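Local coordinates for mandelate racemase/muconate lactonizing enzyme family protein (Roseovarius sp. TM1035, PDB 3T9P) that is probably an isomerase of the mandelate racemase/muconate lactonizing enzyme family, acting on a carboxylate substrate not yet assigned, at residues R135-M141 against Y331-E337; T164-V170 against I200-G206; I227-P233 against L249-A254. All coordinates share one frame; numbering follows the deposited sequence.

Contact 1: R135-M141 against Y331-E337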
loop_
_atom_site.group_PDB
_atom_site.type_symbol
_atom_site.label_atom_id
_atom_site.label_comp_id
_atom_site.label_asym_id
_atom_site.label_seq_id
_atom_site.Cartn_x
_atom_site.Cartn_y
_atom_site.Cartn_z
ATOM N N ARG A 135 1.917 -26.544 -17.807
ATOM C CA ARG A 135 0.579 -27.065 -17.509
ATOM C C ARG A 135 -0.284 -25.952 -16.879
ATOM O O ARG A 135 0.166 -25.231 -15.980
ATOM C CB ARG A 135 0.604 -28.134 -16.421
ATOM C CG ARG A 135 -0.773 -28.876 -16.301
ATOM C CD ARG A 135 -0.802 -29.575 -15.006
ATOM N NE ARG A 135 -2.066 -30.282 -14.848
ATOM C CZ ARG A 135 -2.354 -30.974 -13.778
ATOM N NH1 ARG A 135 -1.460 -31.027 -12.784
ATOM N NH2 ARG A 135 -3.512 -31.601 -13.712
ATOM N N ALA A 136 -1.515 -25.849 -17.319
ATOM C CA ALA A 136 -2.396 -24.752 -16.816
ATOM C C ALA A 136 -3.580 -25.345 -16.075
ATOM O O ALA A 136 -4.058 -26.480 -16.428
ATOM C CB ALA A 136 -2.959 -23.927 -18.056
ATOM N N TYR A 137 -4.184 -24.533 -15.212
ATOM C CA TYR A 137 -5.492 -24.865 -14.726
ATOM C C TYR A 137 -6.452 -23.829 -15.297
ATOM O O TYR A 137 -6.116 -22.681 -15.398
ATOM C CB TYR A 137 -5.534 -24.914 -13.180
ATOM C CG TYR A 137 -5.364 -23.646 -12.382
ATOM C CD1 TYR A 137 -4.147 -23.368 -11.743
ATOM C CD2 TYR A 137 -6.486 -22.855 -12.049
ATOM C CE1 TYR A 137 -4.037 -22.236 -10.818
ATOM C CE2 TYR A 137 -6.400 -21.760 -11.156
ATOM C CZ TYR A 137 -5.169 -21.445 -10.583
ATOM O OH TYR A 137 -5.142 -20.411 -9.701
ATOM N N ALA A 138 -7.663 -24.280 -15.589
ATOM C CA ALA A 138 -8.721 -23.416 -16.129
ATOM C C ALA A 138 -9.349 -22.701 -14.946
ATOM O O ALA A 138 -9.805 -23.301 -13.973
ATOM C CB ALA A 138 -9.803 -24.376 -16.900
ATOM N N SER A 139 -9.296 -21.388 -14.937
ATOM C CA SER A 139 -9.781 -20.641 -13.794
ATOM C C SER A 139 -11.048 -19.791 -14.145
ATOM O O SER A 139 -10.975 -18.901 -15.033
ATOM C CB SER A 139 -8.692 -19.647 -13.330
ATOM O OG SER A 139 -9.042 -19.100 -12.063
ATOM N N SER A 140 -12.139 -20.089 -13.469
ATOM C CA SER A 140 -13.333 -19.309 -13.510
ATOM C C SER A 140 -13.179 -18.131 -12.529
ATOM O O SER A 140 -12.763 -18.315 -11.376
ATOM C CB SER A 140 -14.501 -20.200 -13.064
ATOM O OG SER A 140 -15.575 -19.306 -12.766
ATOM N N MET A 141 -13.466 -16.910 -12.987
ATOM C CA MET A 141 -13.515 -15.752 -12.087
ATOM C C MET A 141 -14.904 -15.461 -11.475
ATOM O O MET A 141 -14.994 -14.537 -10.662
ATOM C CB MET A 141 -13.131 -14.493 -12.855
ATOM C CG MET A 141 -11.784 -14.727 -13.663
ATOM S SD MET A 141 -10.474 -15.050 -12.321
ATOM C CE MET A 141 -9.364 -15.911 -13.387
ATOM N N TYR A 331 0.826 -25.770 -11.597
ATOM C CA TYR A 331 0.136 -25.277 -12.744
ATOM C C TYR A 331 0.049 -23.754 -12.779
ATOM O O TYR A 331 0.001 -23.077 -11.750
ATOM C CB TYR A 331 -1.303 -25.848 -12.804
ATOM C CG TYR A 331 -1.981 -26.265 -11.504
ATOM C CD1 TYR A 331 -1.980 -25.453 -10.391
ATOM C CD2 TYR A 331 -2.641 -27.560 -11.403
ATOM C CE1 TYR A 331 -2.551 -25.856 -9.170
ATOM C CE2 TYR A 331 -3.256 -27.986 -10.174
ATOM C CZ TYR A 331 -3.202 -27.154 -9.093
ATOM O OH TYR A 331 -3.762 -27.554 -7.902
ATOM N N LEU A 332 -0.128 -23.259 -13.984
ATOM C CA LEU A 332 -0.362 -21.863 -14.274
ATOM C C LEU A 332 -1.854 -21.535 -14.125
ATOM O O LEU A 332 -2.672 -22.183 -14.752
ATOM C CB LEU A 332 0.070 -21.600 -15.729
ATOM C CG LEU A 332 -0.354 -20.320 -16.494
ATOM C CD1 LEU A 332 0.464 -19.159 -16.026
ATOM C CD2 LEU A 332 -0.353 -20.488 -18.075
ATOM N N GLU A 333 -2.210 -20.495 -13.379
ATOM C CA GLU A 333 -3.613 -19.978 -13.450
ATOM C C GLU A 333 -3.944 -19.430 -14.839
ATOM O O GLU A 333 -3.249 -18.513 -15.331
ATOM C CB GLU A 333 -3.796 -18.886 -12.418
ATOM C CG GLU A 333 -5.329 -18.443 -12.476
ATOM C CD GLU A 333 -5.762 -17.637 -11.318
ATOM O OE1 GLU A 333 -4.893 -17.037 -10.614
ATOM O OE2 GLU A 333 -7.011 -17.507 -11.157
ATOM N N PHE A 334 -4.941 -20.023 -15.525
ATOM C CA PHE A 334 -5.326 -19.541 -16.902
ATOM C C PHE A 334 -6.801 -19.090 -16.933
ATOM O O PHE A 334 -7.698 -19.917 -16.860
ATOM C CB PHE A 334 -5.010 -20.627 -17.932
ATOM C CG PHE A 334 -5.098 -20.141 -19.359
ATOM C CD1 PHE A 334 -4.012 -19.532 -19.968
ATOM C CD2 PHE A 334 -6.279 -20.262 -20.087
ATOM C CE1 PHE A 334 -4.099 -19.031 -21.306
ATOM C CE2 PHE A 334 -6.391 -19.736 -21.390
ATOM C CZ PHE A 334 -5.295 -19.137 -22.020
ATOM N N SER A 335 -7.065 -17.776 -17.039
ATOM C CA SER A 335 -8.425 -17.327 -16.970
ATOM C C SER A 335 -9.167 -17.861 -18.236
ATOM O O SER A 335 -8.695 -17.724 -19.361
ATOM C CB SER A 335 -8.429 -15.789 -16.976
ATOM O OG SER A 335 -9.761 -15.380 -17.245
ATOM N N ILE A 336 -10.263 -18.544 -18.041
ATOM C CA ILE A 336 -11.031 -19.064 -19.191
ATOM C C ILE A 336 -12.217 -18.127 -19.557
ATOM O O ILE A 336 -13.034 -18.475 -20.402
ATOM C CB ILE A 336 -11.492 -20.585 -18.980
ATOM C CG1 ILE A 336 -12.000 -20.891 -17.553
ATOM C CG2 ILE A 336 -10.253 -21.525 -19.139
ATOM C CD1 ILE A 336 -13.540 -20.364 -17.378
ATOM N N GLU A 337 -12.309 -16.963 -18.927
ATOM C CA GLU A 337 -13.476 -16.087 -19.128
ATOM C C GLU A 337 -13.351 -15.545 -20.530
ATOM O O GLU A 337 -12.248 -15.196 -20.990
ATOM C CB GLU A 337 -13.451 -14.937 -18.136
ATOM C CG GLU A 337 -13.587 -15.376 -16.634
ATOM C CD GLU A 337 -14.833 -16.148 -16.373
ATOM O OE1 GLU A 337 -15.744 -16.152 -17.278
ATOM O OE2 GLU A 337 -14.968 -16.779 -15.283
#

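Contact 2: T164-V170 against I200-G206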
loop_
_atom_site.group_PDB
_atom_site.type_symbol
_atom_site.label_atom_id
_atom_site.label_comp_id
_atom_site.label_asym_id
_atom_site.label_seq_id
_atom_site.Cartn_x
_atom_site.Cartn_y
_atom_site.Cartn_z
ATOM N N THR A 164 -6.624 -30.364 -17.281
ATOM C CA THR A 164 -6.899 -31.407 -16.327
ATOM C C THR A 164 -6.890 -30.860 -14.894
ATOM O O THR A 164 -6.840 -31.600 -13.913
ATOM C CB THR A 164 -5.902 -32.629 -16.409
ATOM O OG1 THR A 164 -4.577 -32.118 -16.316
ATOM C CG2 THR A 164 -6.011 -33.431 -17.758
ATOM N N ALA A 165 -7.043 -29.537 -14.768
ATOM C CA ALA A 165 -7.149 -28.941 -13.459
ATOM C C ALA A 165 -8.087 -27.712 -13.663
ATOM O O ALA A 165 -8.017 -27.070 -14.727
ATOM C CB ALA A 165 -5.754 -28.428 -12.973
ATOM N N PHE A 166 -8.910 -27.439 -12.656
ATOM C CA PHE A 166 -9.966 -26.381 -12.744
ATOM C C PHE A 166 -10.154 -25.696 -11.409
ATOM O O PHE A 166 -10.190 -26.348 -10.407
ATOM C CB PHE A 166 -11.326 -27.066 -13.110
ATOM C CG PHE A 166 -11.333 -27.594 -14.511
ATOM C CD1 PHE A 166 -10.786 -28.851 -14.766
ATOM C CD2 PHE A 166 -11.885 -26.832 -15.591
ATOM C CE1 PHE A 166 -10.784 -29.362 -16.089
ATOM C CE2 PHE A 166 -11.864 -27.313 -16.953
ATOM C CZ PHE A 166 -11.265 -28.582 -17.189
ATOM N N LYS A 167 -10.349 -24.362 -11.410
ATOM C CA LYS A 167 -10.629 -23.627 -10.195
ATOM C C LYS A 167 -11.933 -22.830 -10.410
ATOM O O LYS A 167 -12.098 -22.223 -11.445
ATOM C CB LYS A 167 -9.522 -22.592 -9.936
ATOM C CG LYS A 167 -9.798 -21.867 -8.535
ATOM C CD LYS A 167 -8.486 -21.095 -8.154
ATOM C CE LYS A 167 -8.512 -19.672 -8.691
ATOM N NZ LYS A 167 -7.230 -19.025 -8.230
ATOM N N TRP A 168 -12.796 -22.898 -9.414
ATOM C CA TRP A 168 -14.012 -22.092 -9.336
ATOM C C TRP A 168 -14.180 -21.442 -7.952
ATOM O O TRP A 168 -13.257 -21.478 -7.097
ATOM C CB TRP A 168 -15.225 -23.016 -9.733
ATOM C CG TRP A 168 -15.578 -24.187 -8.916
ATOM C CD1 TRP A 168 -16.649 -24.277 -8.042
ATOM C CD2 TRP A 168 -14.893 -25.476 -8.841
ATOM N NE1 TRP A 168 -16.728 -25.560 -7.534
ATOM C CE2 TRP A 168 -15.664 -26.301 -8.016
ATOM C CE3 TRP A 168 -13.785 -26.046 -9.526
ATOM C CZ2 TRP A 168 -15.285 -27.620 -7.715
ATOM C CZ3 TRP A 168 -13.430 -27.353 -9.281
ATOM C CH2 TRP A 168 -14.248 -28.174 -8.414
ATOM N N ARG A 169 -15.330 -20.766 -7.767
ATOM C CA ARG A 169 -15.508 -19.887 -6.605
ATOM C C ARG A 169 -16.491 -20.408 -5.627
ATOM O O ARG A 169 -17.527 -20.982 -6.020
ATOM C CB ARG A 169 -15.992 -18.482 -6.987
ATOM C CG ARG A 169 -15.127 -17.792 -8.079
ATOM C CD ARG A 169 -13.761 -17.381 -7.593
ATOM N NE ARG A 169 -12.786 -17.381 -8.677
ATOM C CZ ARG A 169 -11.533 -16.971 -8.580
ATOM N NH1 ARG A 169 -10.713 -17.131 -9.629
ATOM N NH2 ARG A 169 -11.086 -16.409 -7.435
ATOM N N VAL A 170 -16.170 -20.187 -4.358
ATOM C CA VAL A 170 -17.107 -20.411 -3.271
ATOM C C VAL A 170 -17.263 -19.105 -2.457
ATOM O O VAL A 170 -16.478 -18.168 -2.631
ATOM C CB VAL A 170 -16.684 -21.605 -2.342
ATOM C CG1 VAL A 170 -16.614 -22.877 -3.140
ATOM C CG2 VAL A 170 -15.247 -21.309 -1.717
ATOM N N ILE A 200 -9.048 -35.534 -12.369
ATOM C CA ILE A 200 -8.997 -34.042 -12.610
ATOM C C ILE A 200 -8.637 -33.382 -11.290
ATOM O O ILE A 200 -9.273 -33.709 -10.335
ATOM C CB ILE A 200 -10.367 -33.542 -13.090
ATOM C CG1 ILE A 200 -10.700 -34.244 -14.420
ATOM C CG2 ILE A 200 -10.395 -32.003 -13.361
ATOM C CD1 ILE A 200 -9.958 -33.849 -15.782
ATOM N N GLU A 201 -7.630 -32.476 -11.225
ATOM C CA GLU A 201 -7.318 -31.759 -9.987
ATOM C C GLU A 201 -8.345 -30.594 -9.908
ATOM O O GLU A 201 -8.719 -30.030 -10.963
ATOM C CB GLU A 201 -5.864 -31.237 -10.025
ATOM C CG GLU A 201 -4.948 -32.441 -9.579
ATOM C CD GLU A 201 -3.502 -32.306 -9.934
ATOM O OE1 GLU A 201 -3.195 -31.724 -10.982
ATOM O OE2 GLU A 201 -2.656 -32.813 -9.178
ATOM N N LYS A 202 -8.721 -30.256 -8.678
ATOM C CA LYS A 202 -9.778 -29.248 -8.427
ATOM C C LYS A 202 -9.312 -28.249 -7.411
ATOM O O LYS A 202 -8.682 -28.614 -6.426
ATOM C CB LYS A 202 -11.034 -30.005 -7.965
ATOM C CG LYS A 202 -11.541 -30.916 -9.196
ATOM C CD LYS A 202 -12.602 -31.855 -8.589
ATOM C CE LYS A 202 -12.573 -33.248 -9.127
ATOM N NZ LYS A 202 -12.186 -34.064 -7.891
ATOM N N LEU A 203 -9.666 -26.981 -7.653
ATOM C CA LEU A 203 -9.197 -25.906 -6.815
ATOM C C LEU A 203 -10.442 -25.062 -6.602
ATOM O O LEU A 203 -11.314 -24.958 -7.485
ATOM C CB LEU A 203 -8.179 -25.034 -7.598
ATOM C CG LEU A 203 -6.857 -25.645 -8.044
ATOM C CD1 LEU A 203 -6.981 -26.491 -9.331
ATOM C CD2 LEU A 203 -5.766 -24.567 -8.287
ATOM N N VAL A 204 -10.551 -24.426 -5.468
ATOM C CA VAL A 204 -11.537 -23.350 -5.266
ATOM C C VAL A 204 -10.947 -22.148 -4.531
ATOM O O VAL A 204 -9.947 -22.290 -3.905
ATOM C CB VAL A 204 -12.855 -23.772 -4.635
ATOM C CG1 VAL A 204 -13.502 -24.878 -5.385
ATOM C CG2 VAL A 204 -12.673 -24.043 -3.243
ATOM N N ASP A 205 -11.575 -20.983 -4.697
ATOM C CA ASP A 205 -11.151 -19.780 -4.056
ATOM C C ASP A 205 -12.316 -19.187 -3.310
ATOM O O ASP A 205 -13.388 -19.019 -3.844
ATOM C CB ASP A 205 -10.548 -18.817 -5.101
ATOM C CG ASP A 205 -9.836 -17.624 -4.518
ATOM O OD1 ASP A 205 -9.966 -17.261 -3.365
ATOM O OD2 ASP A 205 -9.125 -17.051 -5.303
ATOM N N GLY A 206 -12.062 -18.898 -2.065
ATOM C CA GLY A 206 -13.019 -18.263 -1.225
ATOM C C GLY A 206 -12.920 -16.742 -1.204
ATOM O O GLY A 206 -13.679 -16.116 -0.578
#

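Contact 3: I227-P233 against L249-A254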
loop_
_atom_site.group_PDB
_atom_site.type_symbol
_atom_site.label_atom_id
_atom_site.label_comp_id
_atom_site.label_asym_id
_atom_site.label_seq_id
_atom_site.Cartn_x
_atom_site.Cartn_y
_atom_site.Cartn_z
ATOM N N ILE A 227 -11.233 -31.908 -3.610
ATOM C CA ILE A 227 -10.685 -30.573 -3.973
ATOM C C ILE A 227 -9.476 -30.435 -3.112
ATOM O O ILE A 227 -9.565 -30.465 -1.866
ATOM C CB ILE A 227 -11.666 -29.376 -3.658
ATOM C CG1 ILE A 227 -13.058 -29.447 -4.314
ATOM C CG2 ILE A 227 -10.988 -28.039 -3.826
ATOM C CD1 ILE A 227 -13.151 -29.958 -5.603
ATOM N N GLY A 228 -8.331 -30.267 -3.750
ATOM C CA GLY A 228 -7.030 -30.319 -3.061
ATOM C C GLY A 228 -6.376 -28.980 -2.774
ATOM O O GLY A 228 -5.307 -28.953 -2.194
ATOM N N HIS A 229 -7.073 -27.871 -3.175
ATOM C CA HIS A 229 -6.538 -26.484 -3.089
ATOM C C HIS A 229 -7.670 -25.535 -2.644
ATOM O O HIS A 229 -8.700 -25.453 -3.308
ATOM C CB HIS A 229 -5.973 -26.124 -4.518
ATOM C CG HIS A 229 -5.368 -24.794 -4.675
ATOM N ND1 HIS A 229 -6.115 -23.617 -4.640
ATOM C CD2 HIS A 229 -4.104 -24.428 -5.030
ATOM C CE1 HIS A 229 -5.323 -22.592 -4.937
ATOM N NE2 HIS A 229 -4.103 -23.058 -5.175
ATOM N N PHE A 230 -7.499 -24.892 -1.487
ATOM C CA PHE A 230 -8.533 -23.977 -0.980
ATOM C C PHE A 230 -7.843 -22.610 -0.846
ATOM O O PHE A 230 -7.056 -22.373 0.020
ATOM C CB PHE A 230 -9.073 -24.454 0.374
ATOM C CG PHE A 230 -10.267 -23.705 0.889
ATOM C CD1 PHE A 230 -10.894 -22.697 0.137
ATOM C CD2 PHE A 230 -10.765 -24.030 2.194
ATOM C CE1 PHE A 230 -12.066 -22.022 0.667
ATOM C CE2 PHE A 230 -11.899 -23.424 2.722
ATOM C CZ PHE A 230 -12.618 -22.410 1.985
ATOM N N GLU A 231 -8.078 -21.759 -1.805
ATOM C CA GLU A 231 -7.442 -20.417 -1.821
ATOM C C GLU A 231 -8.209 -19.352 -1.035
ATOM O O GLU A 231 -9.438 -19.340 -1.015
ATOM C CB GLU A 231 -7.317 -20.039 -3.261
ATOM C CG GLU A 231 -6.639 -18.685 -3.526
ATOM C CD GLU A 231 -6.181 -18.640 -5.020
ATOM O OE1 GLU A 231 -6.029 -19.758 -5.680
ATOM O OE2 GLU A 231 -5.855 -17.512 -5.481
ATOM N N GLU A 232 -7.437 -18.517 -0.344
ATOM C CA GLU A 232 -7.832 -17.369 0.462
ATOM C C GLU A 232 -9.180 -17.630 1.137
ATOM O O GLU A 232 -10.193 -16.920 0.917
ATOM C CB GLU A 232 -7.826 -16.075 -0.377
ATOM C CG GLU A 232 -8.072 -14.790 0.321
ATOM C CD GLU A 232 -8.008 -13.704 -0.714
ATOM O OE1 GLU A 232 -7.034 -13.785 -1.540
ATOM O OE2 GLU A 232 -8.937 -12.852 -0.717
ATOM N N PRO A 233 -9.193 -18.643 2.022
ATOM C CA PRO A 233 -10.460 -18.996 2.687
ATOM C C PRO A 233 -10.956 -17.889 3.700
ATOM O O PRO A 233 -12.158 -17.726 3.803
ATOM C CB PRO A 233 -10.102 -20.308 3.461
ATOM C CG PRO A 233 -8.606 -20.137 3.794
ATOM C CD PRO A 233 -8.079 -19.540 2.408
ATOM N N LEU A 249 -7.036 -28.445 8.031
ATOM C CA LEU A 249 -7.415 -29.176 6.803
ATOM C C LEU A 249 -6.259 -29.908 6.267
ATOM O O LEU A 249 -5.048 -29.519 6.468
ATOM C CB LEU A 249 -7.939 -28.201 5.700
ATOM C CG LEU A 249 -9.229 -27.459 6.141
ATOM C CD1 LEU A 249 -9.772 -26.541 4.980
ATOM C CD2 LEU A 249 -10.472 -28.367 6.473
ATOM N N LEU A 250 -6.585 -30.979 5.554
ATOM C CA LEU A 250 -5.530 -31.700 4.936
ATOM C C LEU A 250 -5.287 -31.158 3.605
ATOM O O LEU A 250 -4.238 -31.462 3.058
ATOM C CB LEU A 250 -5.905 -33.213 4.796
ATOM C CG LEU A 250 -5.987 -33.817 6.189
ATOM C CD1 LEU A 250 -6.540 -35.169 5.950
ATOM C CD2 LEU A 250 -4.696 -33.954 6.844
ATOM N N LEU A 251 -6.288 -30.487 2.970
ATOM C CA LEU A 251 -6.006 -29.980 1.611
ATOM C C LEU A 251 -5.001 -28.812 1.781
ATOM O O LEU A 251 -4.688 -28.449 2.878
ATOM C CB LEU A 251 -7.292 -29.592 0.831
ATOM C CG LEU A 251 -8.286 -28.766 1.650
ATOM C CD1 LEU A 251 -7.672 -27.435 2.085
ATOM C CD2 LEU A 251 -9.568 -28.473 0.792
ATOM N N ASP A 252 -4.454 -28.278 0.679
ATOM C CA ASP A 252 -3.493 -27.134 0.678
ATOM C C ASP A 252 -4.309 -25.823 0.753
ATOM O O ASP A 252 -5.224 -25.595 -0.052
ATOM C CB ASP A 252 -2.682 -27.184 -0.636
ATOM C CG ASP A 252 -1.652 -28.401 -0.701
ATOM O OD1 ASP A 252 -1.163 -28.831 0.404
ATOM O OD2 ASP A 252 -1.328 -28.878 -1.844
ATOM N N VAL A 253 -4.019 -25.014 1.747
ATOM C CA VAL A 253 -4.541 -23.668 1.825
ATOM C C VAL A 253 -3.482 -22.785 1.138
ATOM O O VAL A 253 -2.252 -22.947 1.405
ATOM C CB VAL A 253 -4.820 -23.282 3.262
ATOM C CG1 VAL A 253 -5.184 -21.743 3.431
ATOM C CG2 VAL A 253 -5.932 -24.185 3.830
ATOM N N ALA A 254 -3.934 -21.953 0.152
ATOM C CA ALA A 254 -3.007 -21.168 -0.720
ATOM C C ALA A 254 -3.435 -19.686 -0.533
ATOM O O ALA A 254 -4.619 -19.394 -0.211
ATOM C CB ALA A 254 -3.143 -21.555 -2.119
HETATM O O HOH W 1 -2.466 -28.644 -4.023
#

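Contact 1: R135-M141 against Y331-E337
Tyr-137 and Tyr-331 meet as an offset edge-to-face pair, ring planes at 75°, with CD1 of Tyr-137 3.3 Å from CD1 of Tyr-331. Tyr-137 holds CG between its backbone N and carbonyl carbon (chi1 68°), which folds the ring across the next strand, and CA of Glu-333 lies over one face, 3.6 Å from the ring centroid. Glu-333 runs extended past the phenol to Ser-139, whose OG donates to the anti lone pair of Glu-333 OE2 (2.7 Å); a short hydroxyl suits this buried spot. Lys-167 bonds the Tyr-137 OH, and Ala-308 N binds the other Glu-333 oxygen. Strands 132-139 and 332-335 are the first and last parallel strands of the enolase-type (beta/alpha)7beta barrel, so their ladder closes it, with Tyr-137, Ser-139, Glu-333 and Ser-335 facing inward. On the helix-facing side small alanines let larger residues approach closely: Ala-138 CB meets Ile-336 CG2 at 3.7 Å. Arg-135 lies alongside Tyr-331, CD2 of the ring over a guanidinium face, while its NH1 is salt-bridged to Glu-201. Past the strands, Glu-337 bends at chi2 (-58°) to accept Met-141 N at OE2, 2.7 Å away; its OE1 pairs with Arg-153.

Contact 2: T164-V170 against I200-G206
Ile-200 sets its CG2 methyl against the edge of the Phe-166 ring, 3.5 Å from CD1, a place where a branched aliphatic fills the margin of an aromatic. Glu-201 then enters the parallel ladder: its N bonds to Thr-164 O, and its O receives Phe-166 N, while its CB rests near the small Ala-165 CB. Lys-202 lies side by side with Trp-168, the two chains pointing the same way; its CB is 3.7 Å from CH2 of the indole, and CG lies at the ring edge in plane, so the aliphatic part of the lysine packs against the indole's far end. Leu-203 turns to the other face of the sheet, where its CB meets Lys-167 CB at 3.6 Å. Its carbonyl O accepts Trp-168 N and lies close to the six-membered part of the indole. Val-204 puts CG1 over one indole face, 3.8 Å from the centroid of the five-membered ring and 14° off its normal. The indole is held there by chi1 of 63°, which turns it back over the neighbouring strand. Asp-205 lies alongside Arg-169, OD2 accepting NH2 in a 3.0 Å salt bridge with the two planes 35° apart; OD1 is held by Asn-207 N. Arg-169 NE bonds Ser-140 O, and NH2 also Asn-207 OD1. Gly-206 ends the run, its CA close to Val-170 CG2. The two strands, joined through helix 184-196 in a beta-alpha-beta crossover, stand between strands 132-139 and 229-231, with Phe-166, Trp-168 and Lys-202 packed outward against helices 147-161 and 184-196.

Contact 3: I227-P233 against L249-A254
Leu-251 swings CG between its backbone N and carbonyl carbon (chi1 46°), and this turns CD1 onto Phe-230, 3.7 Å from CB. Phe-230 answers with CG opposite its own N (chi1 -172°), sending the ring out from the strand toward Leu-249, whose CD1 touches the ring edge, near its plane, 3.9 Å from CD2. Leu-251 thus packs on the CB of Phe-230 and Leu-249 on the edge of its ring; branched aliphatic ends suit both places. The other branch of Leu-251, CD2, lies 3.3 Å from the carbonyl O of Ile-227. Further along, Val-253 CG1 meets Pro-233 CD at 3.8 Å, and Pro-233 CB lies over a face of the Phe-230 ring, so that the rigid pyrrolidine closes the apolar cluster from the other end. Val-253 also packs on Val-245 of helix 239-248, and Phe-230 on Leu-222 of helix 212-224.

The backbones form a parallel ladder beneath these groups. Phe-230 N reaches Asp-252 O at 2.8 Å, Ala-254 N reaches Phe-230 O, and Glu-232 N reaches Ala-254 O at 3.0 Å. That last bond holds the residue at which the chain leaves the strand with positive phi (34°). On the inward face Ala-254 is small enough to sit beside the imidazole of His-229. Glu-231 extends into the barrel, where Lys-167 pairs with OE1; Glu-232 bonds Ser-208 and packs on Leu-93 of the second subunit. Strand 229-231, helix 239-248 and strand 252-255 make a right-handed beta-alpha-beta unit of the barrel, and the Glu-Glu-Pro sequence at the end of strand 229-231 occupies a place where enolase-superfamily relatives commonly carry a metal-binding carboxylate.

The three contacts are parallel strand pairs around one curled sheet. Along the chain, contacts 2 and 3 follow in series inside the loop closed by contact 1. Centres of contacts 1 and 2 lie about 9 Å apart, those of 2 and 3 about 10 Å, and those of 1 and 3 about 17 Å. Backbone bonds are probable at both seams: Ala-138 O to Lys-167 N (2.8 Å), and Gly-206 N to Glu-231 O (2.9 Å). Inside the barrel Lys-167 ties all three contacts together, a position consistent with the active-site lysines of relatives. A formate, probably from the crystallisation liquor, lies about 6 Å from the Met-141 side chain and may mark a pocket there.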